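Long-range contact in methylaspartate ammonia-lyase (Citrobacter amalonaticus, PDB 1KKO), which catalyses the reversible, magnesium-dependent anti elimination of ammonia from L-threo-3-methylaspartate to give mesaconate: residues G11-I23 / A71-L85. Sequence-based numbering, arbitrary orientation.
Sequences GYSSFYFDDQQAI and AVQYSGAGGRDPLFL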
ATOM      1  N   GLY A  11     -14.601   1.295  -4.945  1.00 11.40           N
ATOM      2  CA  GLY A  11     -13.249   1.788  -4.768  1.00 11.11           C
ATOM      3  C   GLY A  11     -12.302   1.155  -5.751  1.00 10.71           C
ATOM      4  O   GLY A  11     -12.682   0.394  -6.645  1.00 10.82           O
ATOM      5  N   TYR A  12     -11.050   1.542  -5.609  1.00 10.73           N
ATOM      6  CA  TYR A  12      -9.984   0.966  -6.402  1.00 10.58           C
ATOM      7  C   TYR A  12      -9.194  -0.015  -5.559  1.00 10.67           C
ATOM      8  O   TYR A  12      -8.880   0.261  -4.405  1.00 11.36           O
ATOM      9  CB  TYR A  12      -9.045   2.063  -6.927  1.00 11.19           C
ATOM     10  CG  TYR A  12      -9.656   2.911  -8.027  1.00 11.72           C
ATOM     11  CD1 TYR A  12      -9.898   2.380  -9.271  1.00 12.57           C
ATOM     12  CD2 TYR A  12      -9.995   4.228  -7.806  1.00 13.09           C
ATOM     13  CE1 TYR A  12     -10.451   3.138 -10.268  1.00 13.46           C
ATOM     14  CE2 TYR A  12     -10.549   5.001  -8.803  1.00 13.26           C
ATOM     15  CZ  TYR A  12     -10.774   4.444 -10.026  1.00 13.46           C
ATOM     16  OH  TYR A  12     -11.327   5.202 -11.026  1.00 15.48           O
ATOM     17  N   SER A  13      -8.900  -1.175  -6.137  1.00 10.11           N
ATOM     18  CA  SER A  13      -8.002  -2.139  -5.520  1.00 10.17           C
ATOM     19  C   SER A  13      -6.559  -1.768  -5.884  1.00  9.93           C
ATOM     20  O   SER A  13      -6.313  -0.791  -6.599  1.00 10.90           O
ATOM     21  CB  SER A  13      -8.350  -3.555  -5.932  1.00 10.80           C
ATOM     22  OG  SER A  13      -8.270  -3.716  -7.326  1.00 12.53           O
ATOM     23  N   SER A  14      -5.594  -2.537  -5.403  1.00  9.45           N
ATOM     24  CA  SER A  14      -4.199  -2.126  -5.491  1.00  9.81           C
ATOM     25  C   SER A  14      -3.447  -2.580  -6.727  1.00  9.98           C
ATOM     26  O   SER A  14      -2.230  -2.470  -6.773  1.00 10.29           O
ATOM     27  CB  SER A  14      -3.448  -2.544  -4.239  1.00  9.98           C
ATOM     28  OG  SER A  14      -3.797  -1.717  -3.138  1.00 11.60           O
ATOM     29  N   PHE A  15      -4.145  -3.061  -7.748  1.00 10.01           N
ATOM     30  CA  PHE A  15      -3.472  -3.272  -9.008  1.00 10.27           C
ATOM     31  C   PHE A  15      -4.462  -3.128 -10.159  1.00 10.16           C
ATOM     32  O   PHE A  15      -5.230  -2.162 -10.190  1.00 10.04           O
ATOM     33  CB  PHE A  15      -2.575  -4.534  -9.033  1.00 10.28           C
ATOM     34  CG  PHE A  15      -1.426  -4.401 -10.005  1.00 10.29           C
ATOM     35  CD1 PHE A  15      -0.501  -3.373  -9.845  1.00 11.39           C
ATOM     36  CD2 PHE A  15      -1.304  -5.237 -11.092  1.00 10.92           C
ATOM     37  CE1 PHE A  15       0.494  -3.182 -10.749  1.00 12.14           C
ATOM     38  CE2 PHE A  15      -0.267  -5.054 -12.000  1.00 12.54           C
ATOM     39  CZ  PHE A  15       0.621  -4.030 -11.824  1.00 12.80           C
ATOM     40  N   TYR A  16      -4.413  -4.063 -11.097  1.00  9.92           N
ATOM     41  CA  TYR A  16      -5.164  -4.036 -12.345  1.00 10.25           C
ATOM     42  C   TYR A  16      -5.732  -5.412 -12.613  1.00 10.67           C
ATOM     43  O   TYR A  16      -5.202  -6.422 -12.147  1.00 10.80           O
ATOM     44  CB  TYR A  16      -4.225  -3.602 -13.519  1.00 10.57           C
ATOM     45  CG  TYR A  16      -3.763  -2.214 -13.229  1.00 10.21           C
ATOM     46  CD1 TYR A  16      -2.730  -1.993 -12.343  1.00 10.36           C
ATOM     47  CD2 TYR A  16      -4.459  -1.116 -13.711  1.00  9.71           C
ATOM     48  CE1 TYR A  16      -2.399  -0.721 -11.958  1.00 10.02           C
ATOM     49  CE2 TYR A  16      -4.137   0.152 -13.325  1.00 10.63           C
ATOM     50  CZ  TYR A  16      -3.117   0.346 -12.431  1.00 10.52           C
ATOM     51  OH  TYR A  16      -2.802   1.601 -11.995  1.00 11.58           O
ATOM     52  N   PHE A  17      -6.839  -5.441 -13.336  1.00 10.61           N
ATOM     53  CA  PHE A  17      -7.336  -6.668 -13.941  1.00 11.36           C
ATOM     54  C   PHE A  17      -6.664  -6.773 -15.299  1.00 11.74           C
ATOM     55  O   PHE A  17      -6.789  -5.858 -16.118  1.00 12.38           O
ATOM     56  CB  PHE A  17      -8.845  -6.613 -14.151  1.00 11.50           C
ATOM     57  CG  PHE A  17      -9.646  -6.624 -12.881  1.00 11.58           C
ATOM     58  CD1 PHE A  17      -9.567  -7.698 -12.020  1.00 12.31           C
ATOM     59  CD2 PHE A  17     -10.486  -5.576 -12.563  1.00 12.49           C
ATOM     60  CE1 PHE A  17     -10.308  -7.713 -10.860  1.00 12.86           C
ATOM     61  CE2 PHE A  17     -11.233  -5.615 -11.407  1.00 13.32           C
ATOM     62  CZ  PHE A  17     -11.127  -6.674 -10.559  1.00 12.53           C
ATOM     63  N   ASP A  18      -5.961  -7.880 -15.524  1.00 12.41           N
ATOM     64  CA  ASP A  18      -5.263  -8.116 -16.778  1.00 13.19           C
ATOM     65  C   ASP A  18      -5.840  -9.340 -17.460  1.00 13.92           C
ATOM     66  O   ASP A  18      -6.099 -10.363 -16.820  1.00 14.67           O
ATOM     67  CB  ASP A  18      -3.794  -8.390 -16.520  1.00 13.24           C
ATOM     68  CG  ASP A  18      -2.988  -7.149 -16.237  1.00 13.59           C
ATOM     69  OD1 ASP A  18      -3.486  -6.024 -16.453  1.00 14.36           O
ATOM     70  OD2 ASP A  18      -1.827  -7.250 -15.787  1.00 14.45           O
ATOM     71  N   ASP A  19      -6.023  -9.220 -18.766  1.00 14.53           N
ATOM     72  CA  ASP A  19      -6.500 -10.323 -19.582  1.00 15.10           C
ATOM     73  C   ASP A  19      -5.278 -11.198 -19.874  1.00 15.52           C
ATOM     74  O   ASP A  19      -4.526 -10.944 -20.816  1.00 15.19           O
ATOM     75  CB  ASP A  19      -7.130  -9.752 -20.842  1.00 15.36           C
ATOM     76  CG  ASP A  19      -7.716 -10.800 -21.732  1.00 16.49           C
ATOM     77  OD1 ASP A  19      -7.298 -11.969 -21.637  1.00 16.07           O
ATOM     78  OD2 ASP A  19      -8.596 -10.492 -22.554  1.00 18.38           O
ATOM     79  N   GLN A  20      -5.052 -12.199 -19.022  1.00 15.89           N
ATOM     80  CA  GLN A  20      -3.865 -13.038 -19.094  1.00 16.62           C
ATOM     81  C   GLN A  20      -3.757 -13.728 -20.441  1.00 16.80           C
ATOM     82  O   GLN A  20      -2.660 -13.867 -20.979  1.00 17.14           O
ATOM     83  CB  GLN A  20      -3.875 -14.099 -17.994  1.00 17.13           C
ATOM     84  CG  GLN A  20      -2.542 -14.761 -17.803  1.00 18.72           C
ATOM     85  CD  GLN A  20      -2.562 -15.779 -16.695  1.00 20.51           C
ATOM     86  OE1 GLN A  20      -3.626 -16.166 -16.229  1.00 21.13           O
ATOM     87  NE2 GLN A  20      -1.388 -16.218 -16.275  1.00 23.30           N
ATOM     88  N   GLN A  21      -4.890 -14.141 -20.988  1.00 16.87           N
ATOM     89  CA  GLN A  21      -4.875 -14.838 -22.263  1.00 16.98           C
ATOM     90  C   GLN A  21      -4.377 -13.910 -23.356  1.00 16.99           C
ATOM     91  O   GLN A  21      -3.539 -14.308 -24.163  1.00 16.91           O
ATOM     92  CB  GLN A  21      -6.252 -15.369 -22.621  1.00 17.20           C
ATOM     93  CG  GLN A  21      -6.252 -16.227 -23.878  1.00 17.92           C
ATOM     94  CD  GLN A  21      -5.384 -17.458 -23.732  1.00 19.87           C
ATOM     95  OE1 GLN A  21      -4.373 -17.610 -24.424  1.00 22.24           O
ATOM     96  NE2 GLN A  21      -5.761 -18.335 -22.814  1.00 19.65           N
ATOM     97  N   ALA A  22      -4.889 -12.680 -23.383  1.00 16.43           N
ATOM     98  CA  ALA A  22      -4.493 -11.720 -24.418  1.00 16.49           C
ATOM     99  C   ALA A  22      -3.012 -11.390 -24.308  1.00 16.50           C
ATOM    100  O   ALA A  22      -2.328 -11.211 -25.323  1.00 16.60           O
ATOM    101  CB  ALA A  22      -5.325 -10.466 -24.335  1.00 16.62           C
ATOM    102  N   ILE A  23      -2.507 -11.324 -23.083  1.00 16.32           N
ATOM    103  CA  ILE A  23      -1.097 -11.062 -22.869  1.00 16.74           C
ATOM    104  C   ILE A  23      -0.264 -12.258 -23.339  1.00 17.25           C
ATOM    105  O   ILE A  23       0.764 -12.077 -24.014  1.00 17.15           O
ATOM    106  CB  ILE A  23      -0.831 -10.690 -21.396  1.00 16.54           C
ATOM    107  CG1 ILE A  23      -1.536  -9.366 -21.084  1.00 16.94           C
ATOM    108  CG2 ILE A  23       0.653 -10.576 -21.114  1.00 16.96           C
ATOM    109  CD1 ILE A  23      -1.667  -9.077 -19.621  1.00 17.43           C
ATOM    110  N   ALA A  71     -10.962  -9.182  -6.324  1.00 10.50           N
ATOM    111  CA  ALA A  71     -10.700 -10.327  -7.172  1.00 10.92           C
ATOM    112  C   ALA A  71      -9.274 -10.269  -7.694  1.00 10.56           C
ATOM    113  O   ALA A  71      -8.647  -9.201  -7.728  1.00 10.95           O
ATOM    114  CB  ALA A  71     -11.671 -10.355  -8.305  1.00 11.20           C
ATOM    115  N   VAL A  72      -8.769 -11.412  -8.144  1.00 10.66           N
ATOM    116  CA  VAL A  72      -7.380 -11.479  -8.564  1.00 10.95           C
ATOM    117  C   VAL A  72      -7.095 -10.738  -9.863  1.00 11.05           C
ATOM    118  O   VAL A  72      -7.987 -10.462 -10.662  1.00 11.67           O
ATOM    119  CB  VAL A  72      -6.879 -12.941  -8.677  1.00 11.63           C
ATOM    120  CG1 VAL A  72      -7.123 -13.702  -7.374  1.00 11.81           C
ATOM    121  CG2 VAL A  72      -7.512 -13.644  -9.828  1.00 12.54           C
ATOM    122  N   GLN A  73      -5.825 -10.426 -10.053  1.00 11.20           N
ATOM    123  CA  GLN A  73      -5.357  -9.740 -11.245  1.00 11.86           C
ATOM    124  C   GLN A  73      -5.806 -10.469 -12.506  1.00 12.09           C
ATOM    125  O   GLN A  73      -6.390  -9.875 -13.405  1.00 12.69           O
ATOM    126  CB  GLN A  73      -3.829  -9.654 -11.205  1.00 11.91           C
ATOM    127  CG  GLN A  73      -3.185  -9.083 -12.487  1.00 12.41           C
ATOM    128  CD  GLN A  73      -1.666  -8.927 -12.397  1.00 13.22           C
ATOM    129  OE1 GLN A  73      -1.052  -8.278 -13.256  1.00 16.95           O
ATOM    130  NE2 GLN A  73      -1.061  -9.504 -11.383  1.00 12.29           N
ATOM    131  N   TYR A  74      -5.518 -11.762 -12.574  1.00 12.60           N
ATOM    132  CA  TYR A  74      -5.858 -12.549 -13.753  1.00 13.78           C
ATOM    133  C   TYR A  74      -7.249 -13.168 -13.583  1.00 13.87           C
ATOM    134  O   TYR A  74      -7.423 -14.391 -13.603  1.00 14.64           O
ATOM    135  CB  TYR A  74      -4.759 -13.587 -14.022  1.00 14.69           C
ATOM    136  CG  TYR A  74      -3.383 -12.961 -14.227  1.00 14.56           C
ATOM    137  CD1 TYR A  74      -3.181 -11.990 -15.194  1.00 15.44           C
ATOM    138  CD2 TYR A  74      -2.309 -13.308 -13.425  1.00 16.31           C
ATOM    139  CE1 TYR A  74      -1.924 -11.413 -15.382  1.00 15.87           C
ATOM    140  CE2 TYR A  74      -1.070 -12.728 -13.597  1.00 17.08           C
ATOM    141  CZ  TYR A  74      -0.878 -11.785 -14.573  1.00 16.25           C
ATOM    142  OH  TYR A  74       0.373 -11.204 -14.724  1.00 17.60           O
ATOM    143  N   SER A  75      -8.248 -12.305 -13.448  1.00 14.13           N
ATOM    144  CA  SER A  75      -9.626 -12.731 -13.274  1.00 14.37           C
ATOM    145  C   SER A  75     -10.151 -13.359 -14.561  1.00 15.06           C
ATOM    146  O   SER A  75      -9.749 -12.992 -15.668  1.00 16.13           O
ATOM    147  CB  SER A  75     -10.514 -11.554 -12.864  1.00 13.93           C
ATOM    148  OG  SER A  75     -10.414 -11.269 -11.476  1.00 13.05           O
ATOM    149  N   GLY A  76     -11.047 -14.330 -14.421  1.00 15.36           N
ATOM    150  CA  GLY A  76     -11.599 -15.001 -15.575  1.00 16.61           C
ATOM    151  C   GLY A  76     -10.653 -16.032 -16.161  1.00 17.05           C
ATOM    152  O   GLY A  76     -11.033 -16.710 -17.111  1.00 19.35           O
ATOM    153  N   ALA A  77      -9.443 -16.155 -15.619  1.00 17.10           N
ATOM    154  CA  ALA A  77      -8.469 -17.138 -16.087  1.00 17.34           C
ATOM    155  C   ALA A  77      -8.477 -18.358 -15.174  1.00 16.75           C
ATOM    156  O   ALA A  77      -8.811 -18.256 -13.997  1.00 17.00           O
ATOM    157  CB  ALA A  77      -7.057 -16.525 -16.107  1.00 17.36           C
ATOM    158  N   GLY A  78      -8.119 -19.516 -15.716  1.00 16.29           N
ATOM    159  CA  GLY A  78      -7.899 -20.696 -14.896  1.00 15.74           C
ATOM    160  C   GLY A  78      -9.051 -21.169 -14.038  1.00 15.93           C
ATOM    161  O   GLY A  78      -8.834 -21.698 -12.951  1.00 15.96           O
ATOM    162  N   GLY A  79     -10.272 -20.978 -14.514  1.00 15.45           N
ATOM    163  CA  GLY A  79     -11.452 -21.418 -13.800  1.00 15.81           C
ATOM    164  C   GLY A  79     -11.988 -20.426 -12.791  1.00 15.87           C
ATOM    165  O   GLY A  79     -12.993 -20.694 -12.144  1.00 16.67           O
ATOM    166  N   ARG A  80     -11.337 -19.271 -12.682  1.00 14.82           N
ATOM    167  CA  ARG A  80     -11.750 -18.260 -11.715  1.00 14.72           C
ATOM    168  C   ARG A  80     -12.982 -17.503 -12.176  1.00 14.20           C
ATOM    169  O   ARG A  80     -13.339 -17.496 -13.350  1.00 15.33           O
ATOM    170  CB  ARG A  80     -10.645 -17.250 -11.484  1.00 14.79           C
ATOM    171  CG  ARG A  80      -9.428 -17.794 -10.868  1.00 15.98           C
ATOM    172  CD  ARG A  80      -8.372 -16.734 -10.721  1.00 16.14           C
ATOM    173  NE  ARG A  80      -7.190 -17.347 -10.165  1.00 17.75           N
ATOM    174  CZ  ARG A  80      -6.054 -17.541 -10.812  1.00 20.88           C
ATOM    175  NH1 ARG A  80      -5.063 -18.166 -10.200  1.00 21.78           N
ATOM    176  NH2 ARG A  80      -5.887 -17.084 -12.055  1.00 23.42           N
ATOM    177  N   ASP A  81     -13.618 -16.833 -11.228  1.00 13.89           N
ATOM    178  CA  ASP A  81     -14.754 -16.003 -11.545  1.00 14.13           C
ATOM    179  C   ASP A  81     -14.272 -14.811 -12.373  1.00 14.71           C
ATOM    180  O   ASP A  81     -13.088 -14.507 -12.403  1.00 14.72           O
ATOM    181  CB  ASP A  81     -15.420 -15.545 -10.264  1.00 13.79           C
ATOM    182  CG  ASP A  81     -16.290 -16.609  -9.635  1.00 15.35           C
ATOM    183  OD1 ASP A  81     -16.265 -17.789 -10.057  1.00 18.99           O
ATOM    184  OD2 ASP A  81     -17.036 -16.343  -8.680  1.00 14.23           O
ATOM    185  N   PRO A  82     -15.200 -14.138 -13.039  1.00 15.82           N
ATOM    186  CA  PRO A  82     -14.864 -13.023 -13.936  1.00 16.52           C
ATOM    187  C   PRO A  82     -14.293 -11.785 -13.250  1.00 16.21           C
ATOM    188  O   PRO A  82     -14.370 -11.684 -12.039  1.00 15.64           O
ATOM    189  CB  PRO A  82     -16.223 -12.667 -14.558  1.00 17.37           C
ATOM    190  CG  PRO A  82     -17.108 -13.785 -14.274  1.00 18.02           C
ATOM    191  CD  PRO A  82     -16.645 -14.428 -13.020  1.00 16.02           C
ATOM    192  N   LEU A  83     -13.736 -10.831 -14.003  1.00 16.25           N
ATOM    193  CA  LEU A  83     -13.271  -9.599 -13.366  1.00 16.92           C
ATOM    194  C   LEU A  83     -14.466  -8.945 -12.682  1.00 16.90           C
ATOM    195  O   LEU A  83     -15.624  -9.146 -13.064  1.00 17.17           O
ATOM    196  CB  LEU A  83     -12.562  -8.647 -14.329  1.00 17.50           C
ATOM    197  CG  LEU A  83     -13.411  -7.802 -15.290  1.00 18.22           C
ATOM    198  CD1 LEU A  83     -12.470  -7.005 -16.174  1.00 20.11           C
ATOM    199  CD2 LEU A  83     -14.357  -8.628 -16.132  1.00 20.99           C
ATOM    200  N   PHE A  84     -14.145  -8.145 -11.686  1.00 16.94           N
ATOM    201  CA  PHE A  84     -15.104  -7.627 -10.735  1.00 16.95           C
ATOM    202  C   PHE A  84     -15.145  -6.114 -10.779  1.00 17.48           C
ATOM    203  O   PHE A  84     -14.228  -5.450 -10.292  1.00 17.30           O
ATOM    204  CB  PHE A  84     -14.678  -8.121  -9.346  1.00 16.68           C
ATOM    205  CG  PHE A  84     -15.586  -7.706  -8.243  1.00 15.90           C
ATOM    206  CD1 PHE A  84     -16.798  -8.351  -8.047  1.00 16.14           C
ATOM    207  CD2 PHE A  84     -15.226  -6.693  -7.378  1.00 15.93           C
ATOM    208  CE1 PHE A  84     -17.635  -7.967  -7.015  1.00 16.99           C
ATOM    209  CE2 PHE A  84     -16.069  -6.315  -6.354  1.00 16.66           C
ATOM    210  CZ  PHE A  84     -17.268  -6.950  -6.177  1.00 17.33           C
ATOM    211  N   LEU A  85     -16.223  -5.577 -11.350  1.00 18.31           N
ATOM    212  CA  LEU A  85     -16.392  -4.130 -11.496  1.00 19.10           C
ATOM    213  C   LEU A  85     -17.522  -3.590 -10.623  1.00 18.78           C
ATOM    214  O   LEU A  85     -18.621  -4.143 -10.600  1.00 18.25           O
ATOM    215  CB  LEU A  85     -16.636  -3.780 -12.956  1.00 20.00           C
ATOM    216  CG  LEU A  85     -15.531  -4.193 -13.939  1.00 21.69           C
ATOM    217  CD1 LEU A  85     -15.823  -3.583 -15.302  1.00 23.55           C
ATOM    218  CD2 LEU A  85     -14.151  -3.782 -13.467  1.00 22.83           C
TER
HETATM  219  O   HOH W   1       0.168  -9.032 -16.437  1.00 20.69           O
HETATM  220  O   HOH W   2      -7.281 -12.815 -16.933  1.00 16.90           O
HETATM  221  O   HOH W   3      -3.499 -17.162 -13.570  1.00 25.78           O
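In the N-terminal capping domain of this enolase-superfamily enzyme, the end of strand 3-18 closes over the loop 71-85, which follows strand 64-69 and reaches the active site of the TIM barrel, and Phe17 is inserted into this loop. Its CG stands anti to the carbonyl carbon (chi1 -68°), which swings the ring between the two arms of the loop. Leu83 CB lies over one face, 3.9 Å from the ring centroid in a CH-pi contact, while Val72 O meets the rim in plane, 3.5 Å from Phe17 CD1. Ala71 CB, Phe84 CB and Leu85 CD2 add apolar contacts around CE1, CZ and CE2. The same Val72 O accepts a 2.7 Å hydrogen bond from Ser75 OG, tying the loop to itself beside the ring. One backbone bond joins the segments, Asp18 N to Gln73 O at 2.9 Å. On the barrel side, Val72 packs near Lys331, the proton acceptor, and Gln73 touches Cys361, assigned to the substrate site.

Tyr74 is held between two glutamines: the Gln20 amide stacks over one face, its plane 16° from that of the ring, and Gln73 CG covers the centre of the other. Gln20 reaches across the ring because its chain runs extended from a CG set opposite the backbone N (chi1 -166°), bringing OE1 to 3.5 Å from Ala77 CB. Asp18 forms a salt bridge with Arg47 through OD1, while its OD2 accepts from a water that also bonds Tyr74 OH. At the turn 77-80 another water bridges the segments, donating to Gln20 OE1 and accepting from Arg80 NH2, both at 2.8 Å.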